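Local atomic coordinates of uncharacterized protein (Legionella longbeachae NSW150, PDB entry 4JZA), a protein that probably removes the 3-phosphate from phosphoinositide lipids, acting as a phosphatidylinositol-3-phosphatase that Legionella may use to alter host lipid metabolism. Residues 54-59 / 110-115; 58-63 / 75-80; 368-373 / 538-543; 406-411 / 453-458. One frame throughout, in Å; residues are numbered along the deposited sequence.

Interaction 1: 54-59 / 110-115; sequences KAFYFL and IELIAL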
# COMPACT_ATOMS: atom_id res chain seq x y z
N LYS A 54 -14.39 2.73 2.77
CA LYS A 54 -13.79 3.27 4.00
C LYS A 54 -12.46 3.98 3.75
O LYS A 54 -12.14 4.92 4.44
CB LYS A 54 -13.55 2.18 5.03
CG LYS A 54 -14.78 1.81 5.84
CD LYS A 54 -14.66 0.41 6.42
CE LYS A 54 -15.98 -0.02 6.99
NZ LYS A 54 -16.14 -1.49 6.89
N ALA A 55 -11.68 3.58 2.76
CA ALA A 55 -10.45 4.30 2.53
C ALA A 55 -10.69 5.70 1.99
O ALA A 55 -9.90 6.62 2.26
CB ALA A 55 -9.54 3.54 1.60
N PHE A 56 -11.74 5.85 1.18
CA PHE A 56 -12.10 7.22 0.76
C PHE A 56 -12.44 8.09 1.97
O PHE A 56 -11.96 9.22 2.05
CB PHE A 56 -13.27 7.27 -0.22
CG PHE A 56 -13.61 8.66 -0.68
CD1 PHE A 56 -13.01 9.75 -0.19
CD2 PHE A 56 -14.48 8.84 -1.64
CE1 PHE A 56 -13.33 11.02 -0.62
CE2 PHE A 56 -14.77 10.11 -2.10
CZ PHE A 56 -14.20 11.19 -1.58
N TYR A 57 -13.25 7.56 2.89
CA TYR A 57 -13.60 8.29 4.08
C TYR A 57 -12.38 8.63 4.91
O TYR A 57 -12.25 9.76 5.37
CB TYR A 57 -14.61 7.54 4.94
CG TYR A 57 -16.02 7.76 4.48
CD1 TYR A 57 -16.45 7.29 3.26
CD2 TYR A 57 -16.93 8.48 5.26
CE1 TYR A 57 -17.75 7.49 2.82
CE2 TYR A 57 -18.23 8.69 4.84
CZ TYR A 57 -18.65 8.18 3.62
OH TYR A 57 -19.95 8.36 3.18
N PHE A 58 -11.45 7.70 5.08
CA PHE A 58 -10.24 8.06 5.80
C PHE A 58 -9.56 9.24 5.14
O PHE A 58 -9.03 10.14 5.81
CB PHE A 58 -9.28 6.90 5.81
CG PHE A 58 -8.10 7.11 6.69
CD1 PHE A 58 -6.97 7.71 6.20
CD2 PHE A 58 -8.12 6.68 8.00
CE1 PHE A 58 -5.90 7.92 7.00
CE2 PHE A 58 -7.04 6.87 8.82
CZ PHE A 58 -5.93 7.49 8.31
N LEU A 59 -9.52 9.21 3.83
CA LEU A 59 -8.78 10.20 3.04
C LEU A 59 -9.37 11.57 3.25
O LEU A 59 -8.66 12.55 3.49
CB LEU A 59 -8.82 9.79 1.56
CG LEU A 59 -8.18 10.73 0.56
CD1 LEU A 59 -6.70 10.95 0.81
CD2 LEU A 59 -8.44 10.19 -0.83
N ILE A 110 -11.08 7.01 -7.88
CA ILE A 110 -9.79 7.58 -8.25
C ILE A 110 -10.01 8.91 -8.96
O ILE A 110 -9.28 9.88 -8.77
CB ILE A 110 -9.05 6.55 -9.14
CG1 ILE A 110 -8.56 5.43 -8.28
CG2 ILE A 110 -7.84 7.12 -9.88
CD1 ILE A 110 -8.51 4.16 -9.08
N GLU A 111 -11.05 8.95 -9.78
CA GLU A 111 -11.28 10.07 -10.64
C GLU A 111 -11.83 11.23 -9.76
O GLU A 111 -11.40 12.38 -9.87
CB GLU A 111 -12.15 9.61 -11.84
CG GLU A 111 -13.40 10.39 -12.15
CD GLU A 111 -14.23 9.84 -13.34
OE1 GLU A 111 -14.99 8.82 -13.16
OE2 GLU A 111 -14.16 10.52 -14.43
N LEU A 112 -12.75 10.90 -8.87
CA LEU A 112 -13.26 11.84 -7.89
C LEU A 112 -12.14 12.42 -7.03
O LEU A 112 -12.12 13.60 -6.73
CB LEU A 112 -14.28 11.15 -7.01
CG LEU A 112 -14.83 12.03 -5.93
CD1 LEU A 112 -15.43 13.23 -6.63
CD2 LEU A 112 -15.90 11.33 -5.17
N ILE A 113 -11.18 11.58 -6.64
CA ILE A 113 -9.99 12.04 -5.93
C ILE A 113 -9.12 12.94 -6.79
O ILE A 113 -8.71 14.00 -6.35
CB ILE A 113 -9.19 10.85 -5.40
CG1 ILE A 113 -9.99 10.16 -4.30
CG2 ILE A 113 -7.83 11.28 -4.86
CD1 ILE A 113 -9.50 8.76 -4.00
N ALA A 114 -8.86 12.58 -8.03
CA ALA A 114 -8.02 13.45 -8.85
C ALA A 114 -8.65 14.84 -9.03
O ALA A 114 -7.94 15.85 -9.04
CB ALA A 114 -7.78 12.83 -10.20
N LEU A 115 -9.97 14.87 -9.23
CA LEU A 115 -10.78 16.09 -9.30
C LEU A 115 -10.75 16.89 -8.01
O LEU A 115 -10.28 18.02 -8.00
CB LEU A 115 -12.24 15.76 -9.56
CG LEU A 115 -13.17 16.99 -9.55
CD1 LEU A 115 -12.73 18.00 -10.59
CD2 LEU A 115 -14.61 16.58 -9.81

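Interaction 2: 58-63 / 75-80; sequences FLIDAY and QTLKAY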
# COMPACT_ATOMS: atom_id res chain seq x y z
N PHE A 58 -11.45 7.70 5.08
CA PHE A 58 -10.24 8.06 5.80
C PHE A 58 -9.56 9.24 5.14
O PHE A 58 -9.03 10.14 5.81
CB PHE A 58 -9.28 6.90 5.81
CG PHE A 58 -8.10 7.11 6.69
CD1 PHE A 58 -6.97 7.71 6.20
CD2 PHE A 58 -8.12 6.68 8.00
CE1 PHE A 58 -5.90 7.92 7.00
CE2 PHE A 58 -7.04 6.87 8.82
CZ PHE A 58 -5.93 7.49 8.31
N LEU A 59 -9.52 9.21 3.83
CA LEU A 59 -8.78 10.20 3.04
C LEU A 59 -9.37 11.57 3.25
O LEU A 59 -8.66 12.55 3.49
CB LEU A 59 -8.82 9.79 1.56
CG LEU A 59 -8.18 10.73 0.56
CD1 LEU A 59 -6.70 10.95 0.81
CD2 LEU A 59 -8.44 10.19 -0.83
N ILE A 60 -10.70 11.64 3.18
CA ILE A 60 -11.37 12.92 3.21
C ILE A 60 -11.35 13.53 4.61
O ILE A 60 -11.26 14.75 4.75
CB ILE A 60 -12.78 12.87 2.58
CG1 ILE A 60 -13.25 14.28 2.22
CG2 ILE A 60 -13.76 12.17 3.49
CD1 ILE A 60 -14.33 14.30 1.16
N ASP A 61 -11.42 12.68 5.62
CA ASP A 61 -11.31 13.13 7.00
C ASP A 61 -9.85 13.49 7.36
O ASP A 61 -9.62 14.31 8.21
CB ASP A 61 -11.87 12.06 7.97
CG ASP A 61 -13.41 11.84 7.83
OD1 ASP A 61 -14.08 12.65 7.17
OD2 ASP A 61 -13.94 10.84 8.35
N ALA A 62 -8.84 12.92 6.72
CA ALA A 62 -7.45 13.10 7.17
C ALA A 62 -6.68 14.09 6.34
O ALA A 62 -5.83 14.78 6.87
CB ALA A 62 -6.73 11.77 7.11
N TYR A 63 -6.96 14.15 5.04
CA TYR A 63 -6.12 14.91 4.14
C TYR A 63 -6.87 16.17 3.62
O TYR A 63 -7.85 16.05 2.88
CB TYR A 63 -5.56 13.99 3.04
CG TYR A 63 -4.42 14.56 2.22
CD1 TYR A 63 -3.37 15.27 2.81
CD2 TYR A 63 -4.36 14.38 0.83
CE1 TYR A 63 -2.34 15.83 2.06
CE2 TYR A 63 -3.32 14.93 0.05
CZ TYR A 63 -2.32 15.65 0.68
OH TYR A 63 -1.26 16.21 -0.02
N GLN A 75 -19.79 16.88 1.96
CA GLN A 75 -21.01 16.14 2.01
C GLN A 75 -21.44 15.66 0.59
O GLN A 75 -21.86 14.51 0.39
CB GLN A 75 -22.01 16.98 2.77
CG GLN A 75 -23.45 16.68 2.52
CD GLN A 75 -24.33 17.92 2.75
OE1 GLN A 75 -23.84 19.09 2.83
NE2 GLN A 75 -25.63 17.68 2.84
N THR A 76 -21.28 16.49 -0.43
CA THR A 76 -21.59 16.03 -1.77
C THR A 76 -20.69 14.85 -2.19
O THR A 76 -21.21 13.90 -2.77
CB THR A 76 -21.47 17.15 -2.80
OG1 THR A 76 -22.48 18.15 -2.57
CG2 THR A 76 -21.64 16.57 -4.20
N LEU A 77 -19.38 14.92 -1.93
CA LEU A 77 -18.50 13.81 -2.27
C LEU A 77 -18.86 12.50 -1.61
O LEU A 77 -18.96 11.45 -2.25
CB LEU A 77 -17.07 14.12 -1.88
CG LEU A 77 -16.53 15.36 -2.61
CD1 LEU A 77 -15.02 15.49 -2.54
CD2 LEU A 77 -16.95 15.38 -4.07
N LYS A 78 -19.08 12.56 -0.32
CA LYS A 78 -19.43 11.36 0.42
C LYS A 78 -20.75 10.81 -0.06
O LYS A 78 -20.93 9.61 -0.12
CB LYS A 78 -19.51 11.67 1.90
CG LYS A 78 -18.17 11.89 2.57
CD LYS A 78 -18.39 12.43 3.97
CE LYS A 78 -17.07 12.37 4.72
NZ LYS A 78 -17.10 12.95 6.09
N ALA A 79 -21.71 11.64 -0.36
CA ALA A 79 -22.95 11.09 -0.86
C ALA A 79 -22.68 10.37 -2.20
O ALA A 79 -23.22 9.28 -2.42
CB ALA A 79 -24.04 12.15 -0.99
N TYR A 80 -21.84 10.94 -3.06
CA TYR A 80 -21.55 10.33 -4.38
C TYR A 80 -20.87 8.99 -4.24
O TYR A 80 -21.21 8.00 -4.84
CB TYR A 80 -20.70 11.26 -5.27
CG TYR A 80 -20.24 10.64 -6.57
CD1 TYR A 80 -21.14 10.35 -7.57
CD2 TYR A 80 -18.90 10.35 -6.79
CE1 TYR A 80 -20.73 9.79 -8.76
CE2 TYR A 80 -18.47 9.78 -7.98
CZ TYR A 80 -19.39 9.49 -8.96
OH TYR A 80 -18.99 8.90 -10.15

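Interaction 3: 368-373 / 538-543; sequences LSAKRY and IILTIG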
# COMPACT_ATOMS: atom_id res chain seq x y z
N LEU A 368 0.95 -29.06 17.96
CA LEU A 368 1.68 -29.83 16.92
C LEU A 368 2.94 -29.13 16.39
O LEU A 368 3.86 -29.74 15.85
CB LEU A 368 0.76 -30.09 15.74
CG LEU A 368 -0.49 -30.90 16.10
CD1 LEU A 368 -1.31 -31.18 14.85
CD2 LEU A 368 -0.15 -32.21 16.81
N SER A 369 2.98 -27.83 16.53
CA SER A 369 4.24 -27.15 16.35
C SER A 369 4.33 -26.03 17.37
O SER A 369 3.31 -25.52 17.83
CB SER A 369 4.36 -26.58 14.92
OG SER A 369 3.77 -25.29 14.87
N ALA A 370 5.56 -25.64 17.70
CA ALA A 370 5.81 -24.31 18.31
C ALA A 370 5.35 -23.16 17.35
O ALA A 370 4.99 -23.37 16.17
CB ALA A 370 7.29 -24.13 18.63
N LYS A 371 5.37 -21.95 17.92
CA LYS A 371 5.17 -20.71 17.21
C LYS A 371 6.26 -20.49 16.18
O LYS A 371 7.43 -20.68 16.48
CB LYS A 371 5.04 -19.54 18.19
CG LYS A 371 3.66 -19.58 18.80
CD LYS A 371 3.42 -18.60 19.92
CE LYS A 371 2.10 -18.97 20.59
NZ LYS A 371 1.40 -17.77 21.16
N ARG A 372 5.84 -20.21 14.93
CA ARG A 372 6.74 -19.88 13.84
C ARG A 372 6.33 -18.47 13.42
O ARG A 372 5.16 -18.20 13.14
CB ARG A 372 6.62 -20.88 12.69
CG ARG A 372 7.15 -22.27 13.06
CD ARG A 372 6.12 -23.36 12.84
NE ARG A 372 5.86 -23.55 11.44
CZ ARG A 372 4.75 -24.08 10.93
NH1 ARG A 372 3.77 -24.52 11.71
NH2 ARG A 372 4.64 -24.19 9.62
N TYR A 373 7.30 -17.57 13.40
CA TYR A 373 7.04 -16.15 13.22
C TYR A 373 7.21 -15.67 11.78
O TYR A 373 8.12 -16.07 11.09
CB TYR A 373 7.88 -15.33 14.19
CG TYR A 373 7.63 -15.70 15.64
CD1 TYR A 373 8.24 -16.80 16.20
CD2 TYR A 373 6.79 -14.94 16.43
CE1 TYR A 373 8.01 -17.14 17.51
CE2 TYR A 373 6.56 -15.28 17.74
CZ TYR A 373 7.17 -16.39 18.27
OH TYR A 373 6.95 -16.74 19.58
N ILE A 538 14.32 -28.48 11.11
CA ILE A 538 15.56 -28.58 11.83
C ILE A 538 15.60 -27.62 13.00
O ILE A 538 15.81 -28.04 14.13
CB ILE A 538 16.76 -28.39 10.88
CG1 ILE A 538 16.89 -29.63 9.99
CG2 ILE A 538 18.06 -28.22 11.65
CD1 ILE A 538 17.64 -29.37 8.69
N ILE A 539 15.40 -26.33 12.73
CA ILE A 539 15.36 -25.33 13.79
C ILE A 539 14.34 -25.71 14.85
O ILE A 539 14.63 -25.63 16.05
CB ILE A 539 15.07 -23.92 13.23
CG1 ILE A 539 16.22 -23.46 12.33
CG2 ILE A 539 14.93 -22.89 14.34
CD1 ILE A 539 17.60 -23.46 12.96
N LEU A 540 13.16 -26.12 14.42
CA LEU A 540 12.14 -26.46 15.37
C LEU A 540 12.51 -27.64 16.23
O LEU A 540 12.31 -27.55 17.43
CB LEU A 540 10.79 -26.70 14.71
CG LEU A 540 10.22 -25.39 14.18
CD1 LEU A 540 9.18 -25.73 13.14
CD2 LEU A 540 9.64 -24.53 15.29
N THR A 541 13.04 -28.73 15.69
CA THR A 541 13.28 -29.86 16.56
C THR A 541 14.46 -29.49 17.51
O THR A 541 14.43 -29.83 18.69
CB THR A 541 13.41 -31.24 15.84
OG1 THR A 541 14.76 -31.52 15.48
CG2 THR A 541 12.54 -31.32 14.63
N ILE A 542 15.44 -28.72 17.03
CA ILE A 542 16.49 -28.23 17.91
C ILE A 542 15.90 -27.35 18.99
O ILE A 542 16.44 -27.27 20.06
CB ILE A 542 17.58 -27.46 17.15
CG1 ILE A 542 18.47 -28.46 16.42
CG2 ILE A 542 18.46 -26.65 18.07
CD1 ILE A 542 19.43 -27.85 15.42
N GLY A 543 14.78 -26.68 18.74
CA GLY A 543 14.25 -25.70 19.72
C GLY A 543 14.70 -24.26 19.50
O GLY A 543 14.57 -23.42 20.37

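Interaction 4: 406-411 / 453-458; sequences SKNDQL and ERRKET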
# COMPACT_ATOMS: atom_id res chain seq x y z
N SER A 406 13.16 -14.91 20.25
CA SER A 406 14.36 -15.70 20.39
C SER A 406 15.01 -15.39 21.74
O SER A 406 14.62 -14.43 22.42
CB SER A 406 15.33 -15.33 19.28
OG SER A 406 15.85 -14.04 19.43
N LYS A 407 15.98 -16.23 22.12
CA LYS A 407 16.91 -15.92 23.22
C LYS A 407 18.28 -15.83 22.57
O LYS A 407 18.55 -16.51 21.57
CB LYS A 407 16.88 -16.97 24.33
CG LYS A 407 15.50 -17.31 24.92
CD LYS A 407 14.57 -17.92 23.86
CE LYS A 407 13.62 -19.01 24.37
NZ LYS A 407 12.42 -18.43 25.02
N ASN A 408 19.14 -14.95 23.09
CA ASN A 408 20.38 -14.55 22.39
C ASN A 408 21.47 -15.63 22.33
O ASN A 408 22.47 -15.47 21.61
CB ASN A 408 20.95 -13.26 23.00
CG ASN A 408 20.31 -12.02 22.43
OD1 ASN A 408 19.56 -12.09 21.46
ND2 ASN A 408 20.58 -10.88 23.04
N ASP A 409 21.24 -16.71 23.08
CA ASP A 409 22.09 -17.90 23.18
C ASP A 409 21.58 -19.08 22.33
O ASP A 409 22.33 -20.02 22.05
CB ASP A 409 22.13 -18.36 24.64
CG ASP A 409 20.80 -18.08 25.38
OD1 ASP A 409 20.40 -16.88 25.46
OD2 ASP A 409 20.13 -19.04 25.83
N GLN A 410 20.30 -19.04 21.94
CA GLN A 410 19.67 -20.11 21.19
C GLN A 410 19.67 -19.84 19.73
O GLN A 410 19.75 -18.71 19.32
CB GLN A 410 18.27 -20.40 21.73
CG GLN A 410 18.36 -21.36 22.93
CD GLN A 410 17.18 -21.32 23.90
OE1 GLN A 410 17.19 -20.56 24.89
NE2 GLN A 410 16.20 -22.19 23.66
N LEU A 411 19.65 -20.89 18.94
CA LEU A 411 19.71 -20.77 17.49
C LEU A 411 18.53 -20.03 16.93
O LEU A 411 17.40 -20.11 17.46
CB LEU A 411 19.70 -22.14 16.84
CG LEU A 411 21.02 -22.75 16.46
CD1 LEU A 411 20.65 -23.86 15.47
CD2 LEU A 411 21.96 -21.73 15.84
N GLU A 453 24.66 -8.57 9.94
CA GLU A 453 26.06 -8.21 10.27
C GLU A 453 26.16 -7.24 11.44
O GLU A 453 26.96 -7.44 12.31
CB GLU A 453 26.82 -7.59 9.06
CG GLU A 453 27.82 -8.51 8.35
CD GLU A 453 28.98 -8.94 9.25
OE1 GLU A 453 29.37 -10.15 9.29
OE2 GLU A 453 29.51 -8.04 9.93
N ARG A 454 25.34 -6.20 11.46
CA ARG A 454 25.45 -5.17 12.51
C ARG A 454 25.02 -5.69 13.86
O ARG A 454 25.45 -5.17 14.90
CB ARG A 454 24.63 -3.94 12.15
CG ARG A 454 25.15 -3.14 10.97
CD ARG A 454 24.30 -1.92 10.70
NE ARG A 454 23.96 -1.90 9.30
CZ ARG A 454 22.73 -2.04 8.80
NH1 ARG A 454 21.67 -2.17 9.59
NH2 ARG A 454 22.54 -2.02 7.49
N ARG A 455 24.23 -6.75 13.82
CA ARG A 455 23.68 -7.38 15.00
C ARG A 455 24.57 -8.57 15.43
O ARG A 455 24.29 -9.23 16.44
CB ARG A 455 22.21 -7.76 14.71
CG ARG A 455 21.56 -8.76 15.65
CD ARG A 455 20.05 -8.80 15.56
NE ARG A 455 19.49 -7.84 16.50
CZ ARG A 455 18.91 -8.11 17.67
NH1 ARG A 455 18.78 -9.34 18.10
NH2 ARG A 455 18.44 -7.10 18.39
N LYS A 456 25.66 -8.82 14.72
CA LYS A 456 26.53 -9.97 15.04
C LYS A 456 26.94 -9.98 16.52
O LYS A 456 26.88 -11.02 17.17
CB LYS A 456 27.77 -10.02 14.14
CG LYS A 456 28.12 -11.44 13.70
CD LYS A 456 27.54 -11.80 12.33
CE LYS A 456 26.71 -13.09 12.33
NZ LYS A 456 26.63 -13.75 10.98
N GLU A 457 27.29 -8.81 17.06
CA GLU A 457 27.65 -8.64 18.47
C GLU A 457 26.59 -9.16 19.42
O GLU A 457 26.89 -9.73 20.43
CB GLU A 457 27.86 -7.15 18.79
CG GLU A 457 28.96 -6.42 18.00
CD GLU A 457 30.36 -6.87 18.39
OE1 GLU A 457 30.65 -8.09 18.31
OE2 GLU A 457 31.18 -6.01 18.78
N THR A 458 25.33 -8.91 19.11
CA THR A 458 24.24 -9.19 20.03
C THR A 458 23.74 -10.62 19.96
O THR A 458 23.31 -11.18 20.96
CB THR A 458 23.07 -8.23 19.71
OG1 THR A 458 23.57 -6.89 19.80
CG2 THR A 458 21.83 -8.44 20.65

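Interaction 1: 54-59 / 110-115
Phe56 meets Leu112, and Leu59 meets Ile113, in two purely apolar pairs between helices 41-62 and 95-116, with all four residues buried. The Phe56-Leu112 pair is made at the edge of the phenylalanine ring: methyl CD2 of Leu112 sits near the plane of the Phe56 ring, 3.5 Å from its CE2 atom, and the next ring atom, CZ, is 4.0 Å from that same Leu112 CD2. The two side chains cross at about a right angle. With CG of Phe56 anti to the backbone N (chi1 -178°), the ring reaches outward from its own helix and presents its far edge to the leucine.

The aliphatic pair is a methyl contact between branched ends. Leu59 CD2 lies 3.6 Å from Ile113 CD1 and also brushes Ile113 CG1. Although the CB of Ile113 does not point straight at helix 41-62, its CG1-CD1 arm, beside the backbone N (chi1 -68°), spans the remaining distance.

The backbones stay well apart, the closest CA atoms, Phe56 and Ile113, being 8.5 Å from each other, and the side chains of neighbours fill in around them. Val81 touches both Phe56 and Leu112, Trp117 touches Phe56 and Leu59, and Leu681 of helix 676-702 lies against Leu112. Leucine, isoleucine and phenylalanine side chains meeting between several helices make up the hydrophobic interior of an alpha-helical bundle.

Interaction 2: 58-63 / 75-80
Ile60 and Lys78 are brought together by different first torsions. The long arm of Ile60, CG1 and CD1, lies anti to the backbone N (chi1 -161°), which leaves the CG2 methyl between N and the carbonyl carbon; Lys78 sets CG beside its backbone N (chi1 -73°) and then runs fully extended to NZ. The aliphatic end of the lysine thus passes the isoleucine, Lys78 CE lying 3.5 Å from Ile60 CG2, before the ammonium goes on to Asp61. There NZ of Lys78 donates at 3.2 Å to OD1 of Asp61, which accepts through its syn lone pair, in a salt bridge whose two side chains meet at about a right angle. Ile60 works in two directions: its other methyl, CD1, rests 3.9 Å from Leu77 CD1 and close to Leu77 CB.

The short axes of helices 58-62 and 75-80 run antiparallel (172°) at 11.5 Å, so these two helices, joined by the linker that begins at Tyr63, form an antiparallel alpha-alpha-hairpin. Its inner face is apolar, with Leu77 buried and resting on Leu681 of helix 676-702, while its outer rim carries the salt bridge, where Asp61 is exposed to solvent. Asp61 stands in the last turn of helix 41-62, where the helix dipole would tend to favour a positive charge over a negative one; Lys78 probably offsets this. At the start of helix 74-87, OG1 of Thr76 bonds to NE2 of Gln685; at the end of the first helix, the ring of Tyr63 meets that of Trp117 nearly parallel.

Interaction 3: 368-373 / 538-543
Leu540 of helix 524-542 sets its two methyls against Ala370 and the aliphatic part of Arg372. Its CD2 is 4.1 Å from Ala370 CB, and its CD1 is 3.9 Å from Arg372 CD, with Arg372 CG at similar range from both methyls. The leucine crosses the arginine side chain at about a right angle.

Bends at the second and third torsions (chi2 124°, chi3 68°) fold the Arg372 chain back toward the preceding residues. NH1 of Arg372 donates to Ser369 OG at 3.3 Å, with the acceptor only 14° out of the guanidinium plane, and Ser369 OG in turn donates to Ala370 O at 2.6 Å. The stronger partner of Arg372 is Asp565 of helix 556-574, whose OD1 forms a salt bridge with NH1.

Gly543, with positive phi, closes helix 524-542 in a Schellman motif and turns the chain into strand 545-549, the neighbour of strand 365-374 in the sheet. That strand leads to a Cys-Val-Ser-Gly-Lys-Asp-Arg sequence matching the CX5R signature of cysteine-dependent phosphatases. A helix laid against a central mixed sheet beside such a strand-loop-helix unit is typical of the alpha/beta phosphatase fold.

Interaction 4: 406-411 / 453-458
Asn408 reaches across to the last residue of the other segment, Thr458, and this one side chain carries most of the contact. Its CG stands beside the backbone N (chi1 -84°), and the nearly flat second torsion turns the amide so that its nitrogen, rather than its oxygen, comes up to the threonine. ND2 of Asn408 is 3.4 Å from the carbonyl O of Thr458, but the angle is too poor for a hydrogen bond; Asn408 CG comes just as near to that oxygen. The same ND2 lies 3.6 Å from Thr458 CG2, so the amide merely rests against the Thr458 carbonyl and methyl.

Thr458 places OG1 beside its backbone N (chi1 -56°) and CG2 anti to that N, which turns the methyl to Asn408. CG2 also lies 3.9 Å above one face of the Arg455 guanidinium, toward the rim. The Arg455 chain is extended through its first two torsions and then turns at the third (chi3 -90°); its NH1 stays a loose 4.4 Å from Asn408 OD1. Gln459, the residue just after Thr458, hydrogen-bonds to both Ser406 OG and, weakly, Arg455 NH1.

Asn408 occupies the second position of a type I beta turn from Lys407 to Gln410. That turn precedes strand 412-416, and residues 453-458 take in the end of helix 441-454 and the start of the loop to the adjacent parallel strand 462-465: the contact joins the loop entering the first strand of a beta-alpha-beta unit to the helix-to-strand loop entering the second, both at the N-terminal ends of the strands.

The four contacts fall into two pairs, interactions 1 and 2 being complete along the chain before 3 and 4 begin. Interactions 1 and 2, centres about 7 Å apart, share Phe58, Leu59 and helix 41-62 and bind three consecutive helices, 41-62, 74-87 and 95-116. Interactions 3 and 4, centres about 18 Å apart, meet where Ile539 and Ile542 pack on Leu411. Interaction 3 packs a helix on strand 365-374; interaction 4, drawn from the chain between its segments, joins loops leading into strands 412-416 and 462-465 of the same mixed sheet. Contact centres of the two pairs lie about 44 to 48 Å apart: one pair belongs to the helical bundle, the other to the alpha/beta sheet.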